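Local coordinates for protein CD180 antigen (Mus musculus, PDB 3T6Q) that pairs with MD-1 as a Toll-like receptor family member and may cooperate with TLR4 in the B-cell innate response to bacterial lipopolysaccharide, at residues Ala90-Met96 with Phe112-Gly116; Ser255-Ile259 with Gly279-Asp284; Leu383-Leu389 with Leu407-Lys413. Residue numbers count along the deposited sequence, not the author numbering.

How the interactions relate
A solenoid is held together by contacts between each repeat and the next, of which these three are examples. Interaction 1 comes first and closes a loop of 15 residues between leucine-rich repeats 3 and 4, where the chain leaves the parallel sheet. Interaction 2 closes 19 residues between repeats 8 and 9 and lies at the start of two neighbouring strands of the long sheet. Interaction 3 closes 17 residues between repeats 13 and 14, in the turns after the sheet strands and the start of a second, two-stranded parallel sheet. They follow in series, neither nesting nor crossing, and interactions 1 and 3 fall on opposite sides of the chain's centre.

Interaction 1: Ala90-Met96 with Phe112-Gly116; sequences ANPLIFM and FIQTG
Ala90 opens the segment with a positive phi (67/31), and its N donates to Ile113 O at 2.8 Å while its CA approaches Gln114 O at 3.1 Å in a CA-H...O contact. The register pairs Ala90 with Gln114 (CA to CA 4.9 Å) and Asn91 with Thr115 (5.2 Å); the positive phi of Gln114 (47/57) makes the turn that brings Thr115 alongside Asn91. Asn91, extended at -106/136 with chi1 m, sets its O 3.3 Å from Thr115 CA, a second CA-H...O contact, and turns its amide to Leu64 O and Cys67 N of the preceding repeat. This asparagine of a leucine-rich repeat satisfies backbone groups where the chain turns off the large sheet; Asn139 of repeat 5 does the same for Thr115 N and Phe112 O of repeat 4. Pro92 (-83/70) centres an inverse gamma turn, with a weak bond from Leu93 N to Asn91 O at 2.9 Å. Leu93, in the mt rotamer, brings CD1 within 3.4 Å of Phe112 CE1, while a water bridges Leu93 O (2.8 Å) and Thr115 O (2.9 Å). Thr115 (chi1 p) bonds back through OG1 to Phe112 O at 2.9 Å. Ile94 and Phe95 turn to strand 71-72 and the Lymphocyte antigen 86 chain. Met96, all-trans, puts SD 3.5 Å from Phe112 CZ, an oblique Met-aromatic contact; the off-well chi1 of Phe112 (-124°) brings its ring to Leu93 and Met96.

Interaction 2: Ser255-Ile259 with Gly279-Asp284; sequences SVESI and GLQELD
Four backbone hydrogen bonds fix this parallel pairing. Glu257 O accepts from both Gln281 N (2.8 Å) and Glu282 N (3.0 Å); Ile259 N then donates to Glu282 O at 3.0 Å, and Asp284 N to Ile259 O at 2.9 Å. The register sets Glu257 nearest Leu280 (CA to CA 5.1 Å), Ser258 beside Glu282 and Ile259 beside Leu283, with CA-H...O contacts from Ser258 CA to Glu282 O (3.3 Å) and Leu283 CA to Ile259 O (3.6 Å). The forked acceptor fits a chain that turns a corner at Glu257 (-84/-43); Gln281 (-95/-33) bends in the same way just before its own strand begins. Gln281 folds back so that its NE2 reaches Gly279 O at 3.3 Å, while its OE1 is hydrogen-bonded to Lys304 of the next repeat. On one face, Ser258 OG lies 3.5 Å from Glu282 CB. The other face is apolar: Ile259 CG2 touches Leu280 CD1 (3.4 Å) and Leu283 CD1 (3.8 Å), with Ile259 in tt and Leu283 in tp. Leu280, in mm, also meets Val256 CG1 through CD1 at 3.8 Å. Such inward-facing aliphatics are the hallmark core of a leucine-rich-repeat solenoid. Strand 226-231 flanks the 255-259 side and strand 305-307 the 279-284 side, so the pair occupies interior positions in the long sheet.

Interaction 3: Leu383-Leu389 with Leu407-Lys413; sequences LSYNEPL and LAFTRLK. With NAG (2-acetamido-2-deoxy-beta-D-glucopyranose), chain E; MAN (alpha-D-mannopyranose), chain B; NAG (2-acetamido-2-deoxy-beta-D-glucopyranose), chain F.
Leucines of the two repeats fill the centre: Leu383 CB against Leu407 CD2 (3.5 Å) and Leu389 CB against Leu412 CD2 (4.1 Å), with a cross contact from Leu389 CD1 to Leu407 CD2 (4.1 Å); all four take the mt rotamer. Nearer the surface, the Tyr385 and Phe409 rings, both chi1 m, lie almost parallel (11°) but slid apart, centroids 4.8 Å from each other, with Phe409 CB over the tyrosine face. Pro388 CG rests on the Arg411 guanidinium, 3.3 Å from NH2.

In the backbone register Tyr385 pairs with Phe409 and Asn386 with Thr410; the extra residue at Glu387 then shifts it by one, so that Pro388 pairs with Arg411 (CA to CA 4.7 Å) and Leu389 with Leu412. Phe409, with positive phi (65/18), sits in a type II turn closed by Thr410 N to Leu407 O at 3.1 Å. Tyr385 N donates to Ala408 O (2.8 Å), and Thr410 OG1 (chi1 m) accepts from Asn386 N (2.7 Å) and donates to Leu383 O (2.7 Å). Leu389 N to Arg411 O (3.0 Å) and Lys413 N to Leu389 O (2.8 Å) begin a short parallel pairing.

Tyr385 also borders N-linked glycans: its CD2 is 3.7 Å from C6 of the chain E NAG, its CE2 3.5 Å from C8 of the chain F NAG and its CD1 3.6 Å from MAN O6, a mannose also hydrogen-bonded to the Lymphocyte antigen 86 chain. Asn386, bonded through ND2 to Leu383 O (3.0 Å) and to Leu357, is the consensus asparagine of a leucine-rich repeat, whose place Thr410 takes in the next repeat.

Interaction 1: Ala90-Met96 with Phe112-Gly116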
loop_
_atom_site.group_PDB
_atom_site.type_symbol
_atom_site.label_atom_id
_atom_site.label_comp_id
_atom_site.label_asym_id
_atom_site.label_seq_id
_atom_site.Cartn_x
_atom_site.Cartn_y
_atom_site.Cartn_z
ATOM N N ALA A 90 -5.011 1.423 -9.694
ATOM C CA ALA A 90 -5.104 2.605 -8.824
ATOM C C ALA A 90 -6.518 2.834 -8.245
ATOM O O ALA A 90 -6.931 3.988 -8.019
ATOM C CB ALA A 90 -4.590 3.872 -9.499
ATOM N N ASN A 91 -7.241 1.732 -8.025
ATOM C CA ASN A 91 -8.541 1.775 -7.322
ATOM C C ASN A 91 -8.374 1.202 -5.923
ATOM O O ASN A 91 -7.722 0.173 -5.749
ATOM C CB ASN A 91 -9.644 0.998 -8.109
ATOM C CG ASN A 91 -10.093 1.750 -9.310
ATOM O OD1 ASN A 91 -10.787 2.785 -9.182
ATOM N ND2 ASN A 91 -9.641 1.318 -10.489
ATOM N N PRO A 92 -8.955 1.858 -4.909
ATOM C CA PRO A 92 -8.726 1.364 -3.537
ATOM C C PRO A 92 -9.663 0.201 -3.130
ATOM O O PRO A 92 -10.550 0.346 -2.244
ATOM C CB PRO A 92 -8.999 2.627 -2.685
ATOM C CG PRO A 92 -10.083 3.346 -3.481
ATOM C CD PRO A 92 -9.641 3.168 -4.923
ATOM N N LEU A 93 -9.449 -0.960 -3.744
ATOM C CA LEU A 93 -10.453 -2.022 -3.687
ATOM C C LEU A 93 -10.474 -2.665 -2.307
ATOM O O LEU A 93 -9.459 -3.084 -1.799
ATOM C CB LEU A 93 -10.157 -3.115 -4.735
ATOM C CG LEU A 93 -10.131 -2.641 -6.192
ATOM C CD1 LEU A 93 -9.682 -3.749 -7.145
ATOM C CD2 LEU A 93 -11.524 -2.138 -6.567
ATOM N N ILE A 94 -11.662 -2.769 -1.730
ATOM C CA ILE A 94 -11.867 -3.474 -0.459
ATOM C C ILE A 94 -12.190 -4.957 -0.718
ATOM O O ILE A 94 -11.737 -5.826 0.012
ATOM C CB ILE A 94 -13.005 -2.809 0.352
ATOM C CG1 ILE A 94 -12.640 -1.334 0.634
ATOM C CG2 ILE A 94 -13.267 -3.572 1.684
ATOM C CD1 ILE A 94 -13.815 -0.502 1.114
ATOM N N PHE A 95 -12.984 -5.240 -1.745
ATOM C CA PHE A 95 -13.345 -6.644 -1.997
ATOM C C PHE A 95 -13.816 -6.825 -3.397
ATOM O O PHE A 95 -14.461 -5.962 -3.951
ATOM C CB PHE A 95 -14.469 -7.129 -1.046
ATOM C CG PHE A 95 -14.566 -8.643 -0.909
ATOM C CD1 PHE A 95 -13.678 -9.345 -0.103
ATOM C CD2 PHE A 95 -15.592 -9.359 -1.566
ATOM C CE1 PHE A 95 -13.784 -10.729 0.039
ATOM C CE2 PHE A 95 -15.705 -10.742 -1.431
ATOM C CZ PHE A 95 -14.790 -11.424 -0.625
ATOM N N MET A 96 -13.561 -8.013 -3.927
ATOM C CA MET A 96 -13.968 -8.326 -5.277
ATOM C C MET A 96 -14.651 -9.695 -5.216
ATOM O O MET A 96 -14.076 -10.685 -4.715
ATOM C CB MET A 96 -12.722 -8.339 -6.173
ATOM C CG MET A 96 -13.008 -8.824 -7.579
ATOM S SD MET A 96 -11.505 -8.620 -8.571
ATOM C CE MET A 96 -12.181 -8.781 -10.214
ATOM N N PHE A 112 -3.977 -4.730 -12.390
ATOM C CA PHE A 112 -4.455 -4.584 -11.009
ATOM C C PHE A 112 -3.369 -3.849 -10.199
ATOM O O PHE A 112 -3.135 -4.144 -9.038
ATOM C CB PHE A 112 -4.721 -5.970 -10.427
ATOM C CG PHE A 112 -6.112 -6.151 -9.913
ATOM C CD1 PHE A 112 -6.366 -6.122 -8.542
ATOM C CD2 PHE A 112 -7.169 -6.372 -10.802
ATOM C CE1 PHE A 112 -7.647 -6.289 -8.053
ATOM C CE2 PHE A 112 -8.464 -6.565 -10.312
ATOM C CZ PHE A 112 -8.693 -6.498 -8.950
ATOM N N ILE A 113 -2.737 -2.866 -10.835
ATOM C CA ILE A 113 -1.595 -2.148 -10.243
ATOM C C ILE A 113 -2.069 -1.209 -9.110
ATOM O O ILE A 113 -3.070 -0.503 -9.237
ATOM C CB ILE A 113 -0.823 -1.395 -11.384
ATOM C CG1 ILE A 113 -0.145 -2.402 -12.332
ATOM C CG2 ILE A 113 0.203 -0.384 -10.830
ATOM C CD1 ILE A 113 0.224 -1.827 -13.707
ATOM N N GLN A 114 -1.310 -1.170 -8.010
ATOM C CA GLN A 114 -1.575 -0.208 -6.948
ATOM C C GLN A 114 -3.078 -0.199 -6.617
ATOM O O GLN A 114 -3.760 0.843 -6.652
ATOM C CB GLN A 114 -1.068 1.211 -7.254
ATOM C CG GLN A 114 -0.871 2.035 -5.968
ATOM C CD GLN A 114 -0.360 3.446 -6.248
ATOM O OE1 GLN A 114 -1.070 4.254 -6.841
ATOM N NE2 GLN A 114 0.866 3.746 -5.803
ATOM N N THR A 115 -3.559 -1.384 -6.268
ATOM C CA THR A 115 -4.930 -1.577 -5.784
ATOM C C THR A 115 -4.946 -1.892 -4.286
ATOM O O THR A 115 -5.991 -2.286 -3.736
ATOM C CB THR A 115 -5.618 -2.722 -6.562
ATOM O OG1 THR A 115 -4.716 -3.834 -6.584
ATOM C CG2 THR A 115 -5.910 -2.245 -8.002
ATOM N N GLY A 116 -3.797 -1.809 -3.633
ATOM C CA GLY A 116 -3.725 -2.048 -2.196
ATOM C C GLY A 116 -3.699 -3.497 -1.753
ATOM O O GLY A 116 -3.756 -3.781 -0.548
HETATM O O HOH W 1 -6.846 -4.025 -1.631
#

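Interaction 2: Ser255-Ile259 with Gly279-Asp284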
loop_
_atom_site.group_PDB
_atom_site.type_symbol
_atom_site.label_atom_id
_atom_site.label_comp_id
_atom_site.label_asym_id
_atom_site.label_seq_id
_atom_site.Cartn_x
_atom_site.Cartn_y
_atom_site.Cartn_z
ATOM N N SER A 255 22.201 -20.536 -18.384
ATOM C CA SER A 255 22.210 -20.190 -19.786
ATOM C C SER A 255 21.517 -18.834 -19.912
ATOM O O SER A 255 20.377 -18.715 -19.462
ATOM C CB SER A 255 21.450 -21.260 -20.569
ATOM O OG SER A 255 21.515 -20.999 -21.962
ATOM N N VAL A 256 22.195 -17.814 -20.481
ATOM C CA VAL A 256 21.571 -16.491 -20.692
ATOM C C VAL A 256 21.960 -15.957 -22.067
ATOM O O VAL A 256 23.152 -15.979 -22.432
ATOM C CB VAL A 256 22.042 -15.456 -19.623
ATOM C CG1 VAL A 256 21.303 -14.107 -19.778
ATOM C CG2 VAL A 256 21.768 -15.973 -18.205
ATOM N N GLU A 257 20.992 -15.438 -22.817
ATOM C CA GLU A 257 21.318 -14.844 -24.113
ATOM C C GLU A 257 21.781 -13.388 -23.968
ATOM O O GLU A 257 22.758 -12.992 -24.588
ATOM C CB GLU A 257 20.117 -14.880 -25.049
ATOM C CG GLU A 257 20.488 -14.987 -26.515
ATOM C CD GLU A 257 20.722 -16.436 -26.969
ATOM O OE1 GLU A 257 20.323 -16.757 -28.123
ATOM O OE2 GLU A 257 21.290 -17.250 -26.186
ATOM N N SER A 258 21.086 -12.612 -23.132
ATOM C CA SER A 258 21.288 -11.163 -23.086
ATOM C C SER A 258 21.193 -10.717 -21.658
ATOM O O SER A 258 20.269 -11.131 -20.941
ATOM C CB SER A 258 20.238 -10.452 -23.961
ATOM O OG SER A 258 20.311 -9.041 -23.819
ATOM N N ILE A 259 22.132 -9.869 -21.238
ATOM C CA ILE A 259 22.127 -9.397 -19.853
ATOM C C ILE A 259 22.327 -7.894 -19.824
ATOM O O ILE A 259 23.134 -7.334 -20.617
ATOM C CB ILE A 259 23.167 -10.124 -18.966
ATOM C CG1 ILE A 259 23.091 -9.671 -17.508
ATOM C CG2 ILE A 259 24.573 -9.957 -19.505
ATOM C CD1 ILE A 259 23.853 -10.629 -16.563
ATOM N N GLY A 279 28.917 -17.652 -22.430
ATOM C CA GLY A 279 27.686 -17.948 -23.229
ATOM C C GLY A 279 26.879 -16.736 -23.756
ATOM O O GLY A 279 25.997 -16.881 -24.614
ATOM N N LEU A 280 27.166 -15.537 -23.255
ATOM C CA LEU A 280 26.323 -14.364 -23.607
ATOM C C LEU A 280 26.422 -13.934 -25.061
ATOM O O LEU A 280 27.501 -13.916 -25.661
ATOM C CB LEU A 280 26.613 -13.137 -22.728
ATOM C CG LEU A 280 25.926 -12.982 -21.356
ATOM C CD1 LEU A 280 24.428 -12.795 -21.460
ATOM C CD2 LEU A 280 26.250 -14.146 -20.417
ATOM N N GLN A 281 25.268 -13.578 -25.616
ATOM C CA GLN A 281 25.232 -12.974 -26.929
ATOM C C GLN A 281 25.215 -11.447 -26.861
ATOM O O GLN A 281 25.726 -10.788 -27.772
ATOM C CB GLN A 281 24.028 -13.497 -27.715
ATOM C CG GLN A 281 24.034 -15.040 -27.896
ATOM C CD GLN A 281 25.274 -15.565 -28.582
ATOM O OE1 GLN A 281 25.552 -15.247 -29.744
ATOM N NE2 GLN A 281 26.023 -16.398 -27.872
ATOM N N GLU A 282 24.588 -10.890 -25.819
ATOM C CA GLU A 282 24.421 -9.442 -25.735
ATOM C C GLU A 282 24.725 -9.006 -24.323
ATOM O O GLU A 282 24.269 -9.663 -23.357
ATOM C CB GLU A 282 22.988 -9.017 -26.019
ATOM C CG GLU A 282 22.406 -9.586 -27.286
ATOM C CD GLU A 282 21.128 -8.849 -27.693
ATOM O OE1 GLU A 282 20.781 -7.779 -27.063
ATOM O OE2 GLU A 282 20.483 -9.362 -28.636
ATOM N N LEU A 283 25.500 -7.929 -24.203
ATOM C CA LEU A 283 25.870 -7.410 -22.878
ATOM C C LEU A 283 25.659 -5.887 -22.874
ATOM O O LEU A 283 26.143 -5.155 -23.767
ATOM C CB LEU A 283 27.333 -7.760 -22.519
ATOM C CG LEU A 283 28.002 -7.007 -21.360
ATOM C CD1 LEU A 283 27.291 -7.413 -20.067
ATOM C CD2 LEU A 283 29.455 -7.442 -21.365
ATOM N N ASP A 284 24.929 -5.420 -21.880
ATOM C CA ASP A 284 24.623 -3.970 -21.789
ATOM C C ASP A 284 25.260 -3.370 -20.537
ATOM O O ASP A 284 24.842 -3.673 -19.408
ATOM C CB ASP A 284 23.102 -3.741 -21.759
ATOM C CG ASP A 284 22.730 -2.272 -21.995
ATOM O OD1 ASP A 284 23.392 -1.367 -21.398
ATOM O OD2 ASP A 284 21.809 -2.034 -22.822
#

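Interaction 3: Leu383-Leu389 with Leu407-Lys413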
loop_
_atom_site.group_PDB
_atom_site.type_symbol
_atom_site.label_atom_id
_atom_site.label_comp_id
_atom_site.label_asym_id
_atom_site.label_seq_id
_atom_site.Cartn_x
_atom_site.Cartn_y
_atom_site.Cartn_z
ATOM N N LEU A 383 26.232 8.590 -36.620
ATOM C CA LEU A 383 27.145 9.629 -36.169
ATOM C C LEU A 383 26.351 10.900 -35.874
ATOM O O LEU A 383 26.875 12.024 -35.965
ATOM C CB LEU A 383 28.258 9.882 -37.238
ATOM C CG LEU A 383 29.346 8.767 -37.171
ATOM C CD1 LEU A 383 30.207 8.827 -38.402
ATOM C CD2 LEU A 383 30.197 8.946 -35.913
ATOM N N SER A 384 25.071 10.721 -35.533
ATOM C CA SER A 384 24.156 11.843 -35.331
ATOM C C SER A 384 24.542 12.561 -34.051
ATOM O O SER A 384 25.202 11.981 -33.179
ATOM C CB SER A 384 22.666 11.407 -35.289
ATOM O OG SER A 384 22.407 10.608 -34.105
ATOM N N TYR A 385 24.096 13.815 -33.944
ATOM C CA TYR A 385 24.343 14.655 -32.750
ATOM C C TYR A 385 25.821 14.716 -32.326
ATOM O O TYR A 385 26.151 14.516 -31.125
ATOM C CB TYR A 385 23.503 14.164 -31.545
ATOM C CG TYR A 385 22.016 14.321 -31.738
ATOM C CD1 TYR A 385 21.394 15.568 -31.523
ATOM C CD2 TYR A 385 21.238 13.244 -32.185
ATOM C CE1 TYR A 385 20.021 15.719 -31.695
ATOM C CE2 TYR A 385 19.860 13.376 -32.368
ATOM C CZ TYR A 385 19.270 14.622 -32.102
ATOM O OH TYR A 385 17.931 14.757 -32.273
ATOM N N ASN A 386 26.705 14.992 -33.280
ATOM C CA ASN A 386 28.106 15.170 -32.966
ATOM C C ASN A 386 28.547 16.592 -33.323
ATOM O O ASN A 386 27.714 17.408 -33.762
ATOM C CB ASN A 386 28.953 14.101 -33.639
ATOM C CG ASN A 386 28.940 12.788 -32.849
ATOM O OD1 ASN A 386 29.296 12.780 -31.674
ATOM N ND2 ASN A 386 28.489 11.702 -33.468
ATOM N N GLU A 387 29.817 16.889 -33.070
ATOM C CA GLU A 387 30.405 18.172 -33.438
ATOM C C GLU A 387 30.849 18.078 -34.902
ATOM O O GLU A 387 30.661 17.034 -35.550
ATOM C CB GLU A 387 31.557 18.544 -32.476
ATOM C CG GLU A 387 31.026 18.957 -31.121
ATOM C CD GLU A 387 30.330 20.299 -31.174
ATOM O OE1 GLU A 387 29.145 20.364 -30.879
ATOM O OE2 GLU A 387 30.966 21.297 -31.530
ATOM N N PRO A 388 31.396 19.162 -35.448
ATOM C CA PRO A 388 31.655 19.169 -36.896
ATOM C C PRO A 388 32.611 18.097 -37.419
ATOM O O PRO A 388 33.700 17.876 -36.903
ATOM C CB PRO A 388 32.165 20.608 -37.146
ATOM C CG PRO A 388 31.510 21.401 -36.068
ATOM C CD PRO A 388 31.644 20.505 -34.864
ATOM N N LEU A 389 32.149 17.388 -38.450
ATOM C CA LEU A 389 32.964 16.436 -39.153
ATOM C C LEU A 389 33.280 17.015 -40.539
ATOM O O LEU A 389 32.364 17.467 -41.270
ATOM C CB LEU A 389 32.187 15.103 -39.331
ATOM C CG LEU A 389 31.598 14.507 -38.039
ATOM C CD1 LEU A 389 30.863 13.195 -38.361
ATOM C CD2 LEU A 389 32.717 14.235 -36.998
ATOM N N LEU A 407 23.523 11.086 -39.945
ATOM C CA LEU A 407 24.393 12.188 -39.580
ATOM C C LEU A 407 23.544 13.363 -39.090
ATOM O O LEU A 407 23.993 14.529 -39.090
ATOM C CB LEU A 407 25.213 12.572 -40.842
ATOM C CG LEU A 407 26.356 11.572 -41.133
ATOM C CD1 LEU A 407 26.880 11.739 -42.561
ATOM C CD2 LEU A 407 27.513 11.730 -40.139
ATOM N N ALA A 408 22.309 13.075 -38.698
ATOM C CA ALA A 408 21.377 14.165 -38.282
ATOM C C ALA A 408 22.011 14.992 -37.153
ATOM O O ALA A 408 22.582 14.421 -36.214
ATOM C CB ALA A 408 20.037 13.604 -37.839
ATOM N N PHE A 409 21.865 16.325 -37.252
ATOM C CA PHE A 409 22.299 17.296 -36.232
ATOM C C PHE A 409 23.815 17.312 -36.067
ATOM O O PHE A 409 24.337 17.810 -35.080
ATOM C CB PHE A 409 21.576 17.055 -34.883
ATOM C CG PHE A 409 20.088 17.218 -35.010
ATOM C CD1 PHE A 409 19.521 18.509 -35.010
ATOM C CD2 PHE A 409 19.272 16.120 -35.226
ATOM C CE1 PHE A 409 18.151 18.675 -35.192
ATOM C CE2 PHE A 409 17.899 16.293 -35.396
ATOM C CZ PHE A 409 17.355 17.572 -35.388
ATOM N N THR A 410 24.533 16.785 -37.039
ATOM C CA THR A 410 25.963 16.852 -36.982
ATOM C C THR A 410 26.373 17.722 -38.176
ATOM O O THR A 410 26.127 17.328 -39.331
ATOM C CB THR A 410 26.577 15.429 -37.115
ATOM O OG1 THR A 410 26.272 14.683 -35.918
ATOM C CG2 THR A 410 28.092 15.525 -37.324
ATOM N N ARG A 411 27.031 18.853 -37.900
ATOM C CA ARG A 411 27.489 19.771 -38.959
ATOM C C ARG A 411 28.548 19.099 -39.854
ATOM O O ARG A 411 29.513 18.503 -39.350
ATOM C CB ARG A 411 28.027 21.073 -38.328
ATOM C CG ARG A 411 28.786 21.999 -39.278
ATOM C CD ARG A 411 28.631 23.486 -38.884
ATOM N NE ARG A 411 28.359 23.627 -37.456
ATOM C CZ ARG A 411 29.233 24.062 -36.556
ATOM N NH1 ARG A 411 28.891 24.118 -35.277
ATOM N NH2 ARG A 411 30.442 24.446 -36.931
ATOM N N LEU A 412 28.383 19.175 -41.172
ATOM C CA LEU A 412 29.358 18.561 -42.045
ATOM C C LEU A 412 30.076 19.654 -42.856
ATOM O O LEU A 412 29.446 20.604 -43.346
ATOM C CB LEU A 412 28.701 17.527 -42.987
ATOM C CG LEU A 412 27.862 16.440 -42.300
ATOM C CD1 LEU A 412 27.226 15.616 -43.412
ATOM C CD2 LEU A 412 28.729 15.550 -41.401
ATOM N N LYS A 413 31.387 19.543 -42.958
ATOM C CA LYS A 413 32.171 20.526 -43.714
ATOM C C LYS A 413 32.701 19.799 -44.896
ATOM O O LYS A 413 33.495 18.876 -44.741
ATOM C CB LYS A 413 33.390 21.011 -42.923
ATOM C CG LYS A 413 33.112 21.432 -41.510
ATOM C CD LYS A 413 32.094 22.528 -41.459
ATOM C CE LYS A 413 32.207 23.154 -40.077
ATOM N NZ LYS A 413 31.517 24.480 -39.974
HETATM C C1 NAG E . 20.912 7.525 -34.382
HETATM C C2 NAG E . 19.500 6.902 -34.505
HETATM C C3 NAG E . 18.429 7.918 -34.044
HETATM C C4 NAG E . 18.795 8.536 -32.697
HETATM C C5 NAG E . 20.223 9.046 -32.728
HETATM C C6 NAG E . 20.706 9.678 -31.424
HETATM C C7 NAG E . 18.706 5.280 -36.178
HETATM C C8 NAG E . 18.535 4.993 -37.637
HETATM N N2 NAG E . 19.253 6.471 -35.861
HETATM O O3 NAG E . 17.203 7.242 -33.950
HETATM O O4 NAG E . 17.992 9.671 -32.367
HETATM O O5 NAG E . 21.122 7.994 -33.084
HETATM O O6 NAG E . 20.970 8.674 -30.442
HETATM O O7 NAG E . 18.338 4.444 -35.353
HETATM C C1 MAN B . 18.478 14.182 -26.494
HETATM C C2 MAN B . 18.949 14.445 -25.060
HETATM C C3 MAN B . 18.903 15.930 -24.759
HETATM C C4 MAN B . 19.720 16.708 -25.789
HETATM C C5 MAN B . 19.115 16.426 -27.172
HETATM C C6 MAN B . 19.841 17.169 -28.314
HETATM O O2 MAN B . 20.312 14.072 -24.953
HETATM O O3 MAN B . 19.388 16.170 -23.445
HETATM O O4 MAN B . 19.582 18.073 -25.489
HETATM O O5 MAN B . 19.142 15.018 -27.420
HETATM O O6 MAN B . 21.236 16.967 -28.217
HETATM C C1 NAG F . 17.292 10.060 -39.452
HETATM C C2 NAG F . 16.760 9.817 -38.031
HETATM C C3 NAG F . 16.504 8.303 -37.870
HETATM C C4 NAG F . 15.586 7.733 -38.980
HETATM C C5 NAG F . 16.099 8.158 -40.362
HETATM C C6 NAG F . 15.138 7.774 -41.493
HETATM C C7 NAG F . 17.469 11.216 -36.117
HETATM C C8 NAG F . 18.585 11.609 -35.157
HETATM N N2 NAG F . 17.748 10.301 -37.039
HETATM O O3 NAG F . 15.894 8.066 -36.594
HETATM O O4 NAG F . 15.671 6.298 -38.995
HETATM O O5 NAG F . 16.336 9.564 -40.413
HETATM O O6 NAG F . 13.858 8.320 -41.238
HETATM O O7 NAG F . 16.358 11.732 -36.023
HETATM O O HOH W 2 27.899 19.614 -35.302
HETATM O O HOH W 3 25.318 17.962 -32.384
#